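Local coordinates for receptor-like protein kinase ANXUR1 (PDB 6FIG), which probably acts as a cell-surface receptor kinase in plant reproduction, using a tandem malectin-like ectodomain outside the membrane, at residues 226-230 with 288-292; 263-267 with 348-353; 278-284 with 329-335. All coordinates share one frame. Residue numbers count along the deposited sequence, not the author numbering.

The three contacts illustrate how segments distant in sequence are brought together within the malectin-like region. Interaction 3 pairs two long strands of a large mixed sheet, its centre about 12 Å from the centre of the chain. Strand 278-287 then runs directly into the loop of interaction 1, whose centre lies about 25 Å from that of interaction 3 and where the side chain of F289 is about 6 Å from a bound calcium ion. Strand 327-336 is followed in the chain by strand 344-351, one half of interaction 2, where the glycan on N267 of the other half lies against it; nearest atoms of interactions 2 and 3 are about 5 Å apart. Interactions 1 and 2 do not touch, their centres being about 19 Å apart.

Interaction 1. Residues 226-230 with 288-292; sequences TLQAS and EFQLS
A loop can be fastened to the end of a strand by one aromatic ring and two waters, as this surface contact illustrates. Residues 226-228 are extended, the end of strand 225-228, and A229 and S230 continue in polyproline-II-like conformations (phi/psi about -67/156 and -64/161). The partner has no regular structure; the CA atoms of A229 and F289, 5.8 Å apart, set the register. At its start E288, with chi1 t and chi2 p, folds back so that OE2 accepts from Q290 N at 3.0 Å and from L291 N at 2.9 Å, tying the turn together, while OE1 forms a salt bridge with K297. F289 follows with chi1 p, its CA-to-CB bond aimed at the strand. A229 CB lies over the ring face, 4.0 Å from the centroid and 24° off the normal, a CH-pi contact, and A229 N is 3.5 Å from F289 CE2. L227 CB meets F289 CZ at 3.7 Å. The ring also touches A253 of strand 252-255, the antiparallel neighbour of 225-228 in the large mixed sheet of the malectin-like domain, so that it bridges loop and sheet edge. F289 O receives a hydrogen bond at 2.7 Å from a water that accepts one from S230 N at 3.0 Å. Next, Q290 (chi1 m, chi2 t) brings OE1 to 3.3 Å from L227 CD1, and its NE2 donates at 3.2 Å to a second water, which donates to Q228 O at 2.7 Å. Beyond it the loop departs, and S292 N is hydrogen-bonded to Q296 OE1.

Interaction 2. Residues 263-267 with 348-353; sequences NLKSN and QMTPST. With NAG (2-acetamido-2-deoxy-beta-D-glucopyranose), chain D.
N267 carries an N-linked glycan where the chain leaves helix 260-264 for strand 268-273, its ND2 bonded to NAG C1 at 1.4 Å. The helix end unwinds into an extended N267, with a backbone hydrogen bond from S266 N to N263 O at 3.2 Å. CA atoms pair L264 with P351 (5.9 Å) and N267 with T350 (4.8 Å). T350, chi1 t, donates from OG1 to S266 O at 2.8 Å. N267 (chi1 -87°, chi2 -61°) places OD1 3.2 Å from T350 CB. L264, m then t, starts away from the strand, yet its CD2 reaches P351 CB at 4.0 Å. Q348, m then t, brings OE1 within 2.6 Å of NAG O6, while NAG C8 lies 3.8 Å from T350 OG1. L264, K265, S266, N267, Q348 and T350 line this glycan site of the malectin-like domain. N263 turns its amide to Y360 O and G257 O. Strand 344-351 lies between strands 268-273 and 299-303, and M349, chi1 p, packs on L268, W270 and F299.

Interaction 3. Residues 278-284 with 329-335; sequences FTYILRL and YKDYAIY
This antiparallel pair of the malectin-like domain's large mixed sheet runs at 158°, its axes approaching to 4.5 Å. Three hydrogen-bonded pairs satisfy their own backbones: Y280 N to I334 O and I334 N to Y280 O are hydrogen bonds of 2.9 Å, L282 N to Y332 O 2.7 Å, Y332 N to L282 O 2.8 Å, L284 N to K330 O and K330 N to L284 O 2.9 Å. I281-A333 and R283-D331 alternate with these as non-hydrogen-bonded pairs, and T279-Y335 follows beyond Y280-I334. R283 closes a bidentate salt bridge, NE to D331 OD1 at 2.8 Å and NH2 to D331 OD2 at 2.9 Å; NH2 also reaches L164 O. Its CZ stands 4.2 Å from the Y329 ring centroid, an off-centre cation-pi contact. Y280 OH is hydrogen-bonded to D275 O and Y332 OH to Q309 NE2. Outward backbone groups of T279, I281 and R283 hydrogen-bond to M372, F370 and E368 of flanking strand 363-372, and D331 to A169 of parallel strand 167-170; I303 packs on L282, Y332 and I334.

Interaction 1. Residues 226-230 with 288-292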
loop_
_atom_site.group_PDB
_atom_site.type_symbol
_atom_site.label_atom_id
_atom_site.label_comp_id
_atom_site.label_asym_id
_atom_site.label_seq_id
_atom_site.Cartn_x
_atom_site.Cartn_y
_atom_site.Cartn_z
ATOM N N THR A 226 -10.837 27.729 12.823
ATOM C CA THR A 226 -10.672 26.554 11.984
ATOM C C THR A 226 -11.957 26.294 11.202
ATOM O O THR A 226 -13.072 26.534 11.693
ATOM C CB THR A 226 -10.218 25.327 12.804
ATOM O OG1 THR A 226 -11.096 25.132 13.906
ATOM C CG2 THR A 226 -8.827 25.550 13.351
ATOM N N LEU A 227 -11.785 25.851 9.962
ATOM C CA LEU A 227 -12.858 25.628 9.018
ATOM C C LEU A 227 -12.819 24.184 8.548
ATOM O O LEU A 227 -11.743 23.588 8.421
ATOM C CB LEU A 227 -12.685 26.534 7.790
ATOM C CG LEU A 227 -12.519 28.042 8.025
ATOM C CD1 LEU A 227 -12.067 28.728 6.742
ATOM C CD2 LEU A 227 -13.805 28.646 8.554
ATOM N N GLN A 228 -13.990 23.632 8.252
ATOM C CA GLN A 228 -14.088 22.305 7.671
ATOM C C GLN A 228 -15.057 22.319 6.503
ATOM O O GLN A 228 -16.136 22.952 6.571
ATOM C CB GLN A 228 -14.561 21.317 8.720
ATOM C CG GLN A 228 -14.387 19.873 8.299
ATOM C CD GLN A 228 -14.520 18.940 9.477
ATOM O OE1 GLN A 228 -15.500 19.009 10.223
ATOM N NE2 GLN A 228 -13.533 18.076 9.661
ATOM N N ALA A 229 -14.691 21.619 5.437
ATOM C CA ALA A 229 -15.529 21.530 4.257
ATOM C C ALA A 229 -16.778 20.750 4.614
ATOM O O ALA A 229 -16.772 19.956 5.552
ATOM C CB ALA A 229 -14.809 20.859 3.116
ATOM N N SER A 230 -17.833 20.999 3.852
ATOM C CA SER A 230 -19.117 20.358 4.089
ATOM C C SER A 230 -18.990 18.859 3.871
ATOM O O SER A 230 -18.043 18.380 3.234
ATOM C CB SER A 230 -20.187 20.933 3.157
ATOM O OG SER A 230 -19.862 20.632 1.809
ATOM N N GLU A 288 -9.715 26.272 -1.541
ATOM C CA GLU A 288 -10.839 27.098 -1.132
ATOM C C GLU A 288 -12.087 26.244 -1.153
ATOM O O GLU A 288 -12.499 25.792 -2.213
ATOM C CB GLU A 288 -11.021 28.298 -2.069
ATOM C CG GLU A 288 -12.203 29.220 -1.712
ATOM C CD GLU A 288 -12.077 29.752 -0.317
ATOM O OE1 GLU A 288 -11.127 30.522 -0.082
ATOM O OE2 GLU A 288 -12.901 29.386 0.553
ATOM N N PHE A 289 -12.686 26.011 0.008
ATOM C CA PHE A 289 -13.909 25.205 0.080
ATOM C C PHE A 289 -15.144 25.952 0.592
ATOM O O PHE A 289 -16.212 25.356 0.731
ATOM C CB PHE A 289 -13.674 23.895 0.853
ATOM C CG PHE A 289 -13.133 24.076 2.241
ATOM C CD1 PHE A 289 -11.818 23.719 2.540
ATOM C CD2 PHE A 289 -13.941 24.568 3.270
ATOM C CE1 PHE A 289 -11.310 23.873 3.817
ATOM C CE2 PHE A 289 -13.434 24.733 4.546
ATOM C CZ PHE A 289 -12.119 24.372 4.825
ATOM N N GLN A 290 -15.024 27.256 0.824
ATOM C CA GLN A 290 -16.188 28.073 1.220
ATOM C C GLN A 290 -16.598 29.077 0.162
ATOM O O GLN A 290 -17.769 29.155 -0.212
ATOM C CB GLN A 290 -15.891 28.774 2.528
ATOM C CG GLN A 290 -15.724 27.789 3.667
ATOM C CD GLN A 290 -15.751 28.462 5.015
ATOM O OE1 GLN A 290 -14.986 29.398 5.268
ATOM N NE2 GLN A 290 -16.614 27.976 5.899
ATOM N N LEU A 291 -15.640 29.861 -0.284
ATOM C CA LEU A 291 -15.848 30.922 -1.262
ATOM C C LEU A 291 -15.795 30.368 -2.662
ATOM O O LEU A 291 -15.446 29.201 -2.866
ATOM C CB LEU A 291 -14.793 32.015 -1.074
ATOM C CG LEU A 291 -14.768 32.615 0.333
ATOM C CD1 LEU A 291 -13.518 33.457 0.536
ATOM C CD2 LEU A 291 -16.038 33.424 0.560
ATOM N N SER A 292 -16.169 31.187 -3.635
ATOM C CA SER A 292 -16.283 30.699 -5.014
ATOM C C SER A 292 -15.700 31.568 -6.105
ATOM O O SER A 292 -15.636 31.119 -7.249
ATOM C CB SER A 292 -17.746 30.397 -5.341
ATOM O OG SER A 292 -18.500 31.575 -5.303
HETATM O O HOH W 1 -17.122 24.926 5.102
HETATM O O HOH W 2 -17.617 23.381 2.001
#

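Interaction 2. Residues 263-267 with 348-353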
loop_
_atom_site.group_PDB
_atom_site.type_symbol
_atom_site.label_atom_id
_atom_site.label_comp_id
_atom_site.label_asym_id
_atom_site.label_seq_id
_atom_site.Cartn_x
_atom_site.Cartn_y
_atom_site.Cartn_z
ATOM N N ASN A 263 -9.053 41.081 11.810
ATOM C CA ASN A 263 -8.119 40.460 10.863
ATOM C C ASN A 263 -7.084 41.445 10.308
ATOM O O ASN A 263 -5.895 41.155 10.270
ATOM C CB ASN A 263 -8.862 39.769 9.720
ATOM C CG ASN A 263 -9.767 38.636 10.194
ATOM O OD1 ASN A 263 -9.743 38.243 11.382
ATOM N ND2 ASN A 263 -10.601 38.145 9.289
ATOM N N LEU A 264 -7.547 42.636 9.944
ATOM C CA LEU A 264 -6.664 43.692 9.452
ATOM C C LEU A 264 -5.646 44.218 10.468
ATOM O O LEU A 264 -4.671 44.872 10.080
ATOM C CB LEU A 264 -7.499 44.866 8.929
ATOM C CG LEU A 264 -8.209 44.560 7.612
ATOM C CD1 LEU A 264 -9.322 45.549 7.380
ATOM C CD2 LEU A 264 -7.219 44.598 6.459
ATOM N N LYS A 265 -5.880 43.963 11.757
ATOM C CA LYS A 265 -4.982 44.403 12.814
ATOM C C LYS A 265 -4.057 43.321 13.336
ATOM O O LYS A 265 -3.367 43.547 14.314
ATOM C CB LYS A 265 -5.808 44.995 13.966
ATOM C CG LYS A 265 -6.573 46.238 13.545
ATOM C CD LYS A 265 -7.567 46.673 14.601
ATOM C CE LYS A 265 -8.306 47.928 14.177
ATOM N NZ LYS A 265 -9.379 48.238 15.147
ATOM N N SER A 266 -4.002 42.169 12.670
ATOM C CA SER A 266 -3.188 41.060 13.170
ATOM C C SER A 266 -2.691 40.133 12.076
ATOM O O SER A 266 -3.229 40.092 10.966
ATOM C CB SER A 266 -3.989 40.264 14.202
ATOM O OG SER A 266 -5.211 39.808 13.649
ATOM N N ASN A 267 -1.644 39.379 12.417
ATOM C CA ASN A 267 -1.143 38.299 11.591
ATOM C C ASN A 267 -1.514 36.988 12.270
ATOM O O ASN A 267 -1.470 36.873 13.507
ATOM C CB ASN A 267 0.381 38.349 11.508
ATOM C CG ASN A 267 0.916 39.249 10.408
ATOM O OD1 ASN A 267 0.651 39.044 9.205
ATOM N ND2 ASN A 267 1.720 40.226 10.813
ATOM N N GLN A 348 3.748 34.117 8.405
ATOM C CA GLN A 348 2.680 35.039 8.839
ATOM C C GLN A 348 1.761 35.338 7.690
ATOM O O GLN A 348 2.215 35.433 6.567
ATOM C CB GLN A 348 3.256 36.332 9.376
ATOM C CG GLN A 348 4.089 36.133 10.625
ATOM C CD GLN A 348 4.750 37.398 11.058
ATOM O OE1 GLN A 348 5.624 37.921 10.358
ATOM N NE2 GLN A 348 4.318 37.938 12.200
ATOM N N MET A 349 0.468 35.436 7.972
ATOM C CA MET A 349 -0.477 35.926 6.974
ATOM C C MET A 349 -1.483 36.900 7.573
ATOM O O MET A 349 -1.827 36.826 8.747
ATOM C CB MET A 349 -1.155 34.793 6.195
ATOM C CG MET A 349 -1.860 33.729 6.995
ATOM S SD MET A 349 -2.482 32.415 5.904
ATOM C CE MET A 349 -1.055 31.850 5.061
ATOM N N THR A 350 -1.940 37.819 6.723
ATOM C CA THR A 350 -2.834 38.897 7.139
ATOM C C THR A 350 -3.573 39.319 5.875
ATOM O O THR A 350 -3.059 39.112 4.780
ATOM C CB THR A 350 -2.042 40.068 7.785
ATOM O OG1 THR A 350 -2.928 41.028 8.395
ATOM C CG2 THR A 350 -1.167 40.791 6.765
ATOM N N PRO A 351 -4.758 39.936 6.008
ATOM C CA PRO A 351 -5.459 40.277 4.768
ATOM C C PRO A 351 -4.750 41.378 3.985
ATOM O O PRO A 351 -4.101 42.247 4.568
ATOM C CB PRO A 351 -6.822 40.812 5.264
ATOM C CG PRO A 351 -6.928 40.332 6.670
ATOM C CD PRO A 351 -5.540 40.346 7.185
ATOM N N SER A 352 -4.920 41.331 2.666
ATOM C CA SER A 352 -4.468 42.407 1.798
ATOM C C SER A 352 -5.642 43.355 1.588
ATOM O O SER A 352 -6.803 42.931 1.511
ATOM C CB SER A 352 -4.016 41.850 0.449
ATOM O OG SER A 352 -3.710 42.899 -0.466
ATOM N N THR A 353 -5.334 44.636 1.475
ATOM C CA THR A 353 -6.334 45.602 1.045
ATOM C C THR A 353 -6.289 45.849 -0.468
ATOM O O THR A 353 -7.141 46.593 -1.002
ATOM C CB THR A 353 -6.182 46.934 1.787
ATOM O OG1 THR A 353 -4.842 47.414 1.632
ATOM C CG2 THR A 353 -6.511 46.749 3.268
HETATM C C1 NAG D . 2.390 41.129 9.919
HETATM C C2 NAG D . 2.298 42.583 10.334
HETATM C C3 NAG D . 3.272 43.446 9.539
HETATM C C4 NAG D . 4.661 42.834 9.478
HETATM C C5 NAG D . 4.558 41.404 8.965
HETATM C C6 NAG D . 5.884 40.676 8.770
HETATM C C7 NAG D . 0.042 43.262 11.051
HETATM C C8 NAG D . -1.331 43.648 10.560
HETATM N N2 NAG D . 0.919 42.984 10.083
HETATM O O3 NAG D . 3.350 44.733 10.149
HETATM O O4 NAG D . 5.470 43.580 8.565
HETATM O O5 NAG D . 3.756 40.707 9.909
HETATM O O6 NAG D . 6.502 40.387 10.028
HETATM O O7 NAG D . 0.316 43.217 12.247
#

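Interaction 3. Residues 278-284 with 329-335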
loop_
_atom_site.group_PDB
_atom_site.type_symbol
_atom_site.label_atom_id
_atom_site.label_comp_id
_atom_site.label_asym_id
_atom_site.label_seq_id
_atom_site.Cartn_x
_atom_site.Cartn_y
_atom_site.Cartn_z
ATOM N N PHE A 278 21.114 26.578 6.507
ATOM C CA PHE A 278 20.484 25.828 5.425
ATOM C C PHE A 278 19.414 26.700 4.774
ATOM O O PHE A 278 18.832 27.602 5.419
ATOM C CB PHE A 278 19.800 24.558 5.927
ATOM C CG PHE A 278 20.727 23.547 6.529
ATOM C CD1 PHE A 278 21.411 22.651 5.710
ATOM C CD2 PHE A 278 20.917 23.484 7.907
ATOM C CE1 PHE A 278 22.257 21.700 6.259
ATOM C CE2 PHE A 278 21.776 22.537 8.458
ATOM C CZ PHE A 278 22.433 21.633 7.630
ATOM N N THR A 279 19.157 26.418 3.503
ATOM C CA THR A 279 17.970 26.888 2.824
ATOM C C THR A 279 16.834 25.916 3.086
ATOM O O THR A 279 17.005 24.687 2.984
ATOM C CB THR A 279 18.218 27.008 1.313
ATOM O OG1 THR A 279 19.265 27.948 1.071
ATOM C CG2 THR A 279 16.964 27.459 0.581
ATOM N N TYR A 280 15.687 26.456 3.455
ATOM C CA TYR A 280 14.463 25.702 3.687
ATOM C C TYR A 280 13.407 26.019 2.627
ATOM O O TYR A 280 13.332 27.146 2.121
ATOM C CB TYR A 280 13.868 26.010 5.066
ATOM C CG TYR A 280 14.770 25.527 6.168
ATOM C CD1 TYR A 280 14.560 24.278 6.745
ATOM C CD2 TYR A 280 15.836 26.289 6.599
ATOM C CE1 TYR A 280 15.402 23.802 7.736
ATOM C CE2 TYR A 280 16.701 25.811 7.588
ATOM C CZ TYR A 280 16.478 24.552 8.139
ATOM O OH TYR A 280 17.311 24.049 9.124
ATOM N N ILE A 281 12.604 25.014 2.306
ATOM C CA ILE A 281 11.453 25.180 1.433
ATOM C C ILE A 281 10.234 25.077 2.315
ATOM O O ILE A 281 10.074 24.109 3.057
ATOM C CB ILE A 281 11.416 24.124 0.314
ATOM C CG1 ILE A 281 12.572 24.365 -0.638
ATOM C CG2 ILE A 281 10.082 24.184 -0.459
ATOM C CD1 ILE A 281 12.772 23.245 -1.625
ATOM N N LEU A 282 9.345 26.071 2.227
ATOM C CA LEU A 282 8.028 25.988 2.836
ATOM C C LEU A 282 7.045 25.727 1.714
ATOM O O LEU A 282 6.965 26.497 0.751
ATOM C CB LEU A 282 7.632 27.279 3.547
ATOM C CG LEU A 282 8.327 27.589 4.862
ATOM C CD1 LEU A 282 9.773 28.022 4.629
ATOM C CD2 LEU A 282 7.550 28.667 5.597
ATOM N N ARG A 283 6.331 24.624 1.845
ATOM C CA ARG A 283 5.268 24.234 0.934
ATOM C C ARG A 283 3.937 24.539 1.587
ATOM O O ARG A 283 3.577 23.920 2.578
ATOM C CB ARG A 283 5.355 22.736 0.612
ATOM C CG ARG A 283 4.251 22.318 -0.335
ATOM C CD ARG A 283 4.509 20.958 -0.937
ATOM N NE ARG A 283 5.531 21.102 -1.943
ATOM C CZ ARG A 283 5.964 20.137 -2.733
ATOM N NH1 ARG A 283 5.467 18.893 -2.629
ATOM N NH2 ARG A 283 6.862 20.430 -3.660
ATOM N N LEU A 284 3.217 25.532 1.037
ATOM C CA LEU A 284 1.930 25.934 1.575
ATOM C C LEU A 284 0.855 25.308 0.728
ATOM O O LEU A 284 0.864 25.463 -0.483
ATOM C CB LEU A 284 1.794 27.466 1.558
ATOM C CG LEU A 284 2.477 28.196 2.721
ATOM C CD1 LEU A 284 3.973 28.012 2.778
ATOM C CD2 LEU A 284 2.163 29.678 2.611
ATOM N N TYR A 329 -0.551 23.853 -4.175
ATOM C CA TYR A 329 0.473 24.238 -3.237
ATOM C C TYR A 329 1.385 25.267 -3.879
ATOM O O TYR A 329 1.432 25.403 -5.113
ATOM C CB TYR A 329 1.274 23.013 -2.763
ATOM C CG TYR A 329 2.075 22.379 -3.859
ATOM C CD1 TYR A 329 1.504 21.434 -4.692
ATOM C CD2 TYR A 329 3.398 22.755 -4.087
ATOM C CE1 TYR A 329 2.211 20.863 -5.734
ATOM C CE2 TYR A 329 4.132 22.187 -5.121
ATOM C CZ TYR A 329 3.538 21.219 -5.923
ATOM O OH TYR A 329 4.204 20.634 -6.971
ATOM N N LYS A 330 2.097 25.995 -3.035
ATOM C CA LYS A 330 3.132 26.884 -3.503
ATOM C C LYS A 330 4.362 26.707 -2.641
ATOM O O LYS A 330 4.259 26.670 -1.431
ATOM C CB LYS A 330 2.700 28.334 -3.462
ATOM C CG LYS A 330 3.614 29.193 -4.339
ATOM C CD LYS A 330 2.839 30.280 -5.072
ATOM C CE LYS A 330 3.705 30.957 -6.122
ATOM N NZ LYS A 330 4.775 31.811 -5.539
ATOM N N ASP A 331 5.514 26.607 -3.297
ATOM C CA ASP A 331 6.791 26.455 -2.600
ATOM C C ASP A 331 7.567 27.782 -2.534
ATOM O O ASP A 331 7.758 28.462 -3.539
ATOM C CB ASP A 331 7.665 25.419 -3.317
ATOM C CG ASP A 331 7.189 24.014 -3.129
ATOM O OD1 ASP A 331 6.390 23.719 -2.233
ATOM O OD2 ASP A 331 7.710 23.157 -3.887
ATOM N N TYR A 332 8.052 28.097 -1.341
ATOM C CA TYR A 332 8.901 29.275 -1.109
ATOM C C TYR A 332 10.188 28.826 -0.438
ATOM O O TYR A 332 10.156 27.912 0.380
ATOM C CB TYR A 332 8.186 30.246 -0.173
ATOM C CG TYR A 332 6.841 30.712 -0.678
ATOM C CD1 TYR A 332 6.748 31.785 -1.550
ATOM C CD2 TYR A 332 5.675 30.067 -0.292
ATOM C CE1 TYR A 332 5.509 32.216 -2.024
ATOM C CE2 TYR A 332 4.436 30.497 -0.751
ATOM C CZ TYR A 332 4.367 31.566 -1.605
ATOM O OH TYR A 332 3.124 31.944 -2.041
ATOM N N ALA A 333 11.289 29.469 -0.773
ATOM C CA ALA A 333 12.596 29.131 -0.208
ATOM C C ALA A 333 13.180 30.300 0.572
ATOM O O ALA A 333 13.055 31.467 0.167
ATOM C CB ALA A 333 13.559 28.694 -1.301
ATOM N N ILE A 334 13.834 29.984 1.689
ATOM C CA ILE A 334 14.478 30.979 2.543
ATOM C C ILE A 334 15.768 30.399 3.120
ATOM O O ILE A 334 15.726 29.304 3.698
ATOM C CB ILE A 334 13.532 31.444 3.703
ATOM C CG1 ILE A 334 14.179 32.545 4.558
ATOM C CG2 ILE A 334 13.007 30.322 4.575
ATOM C CD1 ILE A 334 13.584 33.900 4.350
ATOM N N TYR A 335 16.862 31.152 2.993
ATOM C CA TYR A 335 18.103 30.826 3.679
ATOM C C TYR A 335 18.034 31.375 5.087
ATOM O O TYR A 335 17.733 32.565 5.277
ATOM C CB TYR A 335 19.327 31.386 2.958
ATOM C CG TYR A 335 20.629 30.997 3.634
ATOM C CD1 TYR A 335 21.041 29.664 3.681
ATOM C CD2 TYR A 335 21.440 31.945 4.246
ATOM C CE1 TYR A 335 22.206 29.306 4.313
ATOM C CE2 TYR A 335 22.619 31.587 4.873
ATOM C CZ TYR A 335 23.000 30.256 4.898
ATOM O OH TYR A 335 24.169 29.882 5.515
#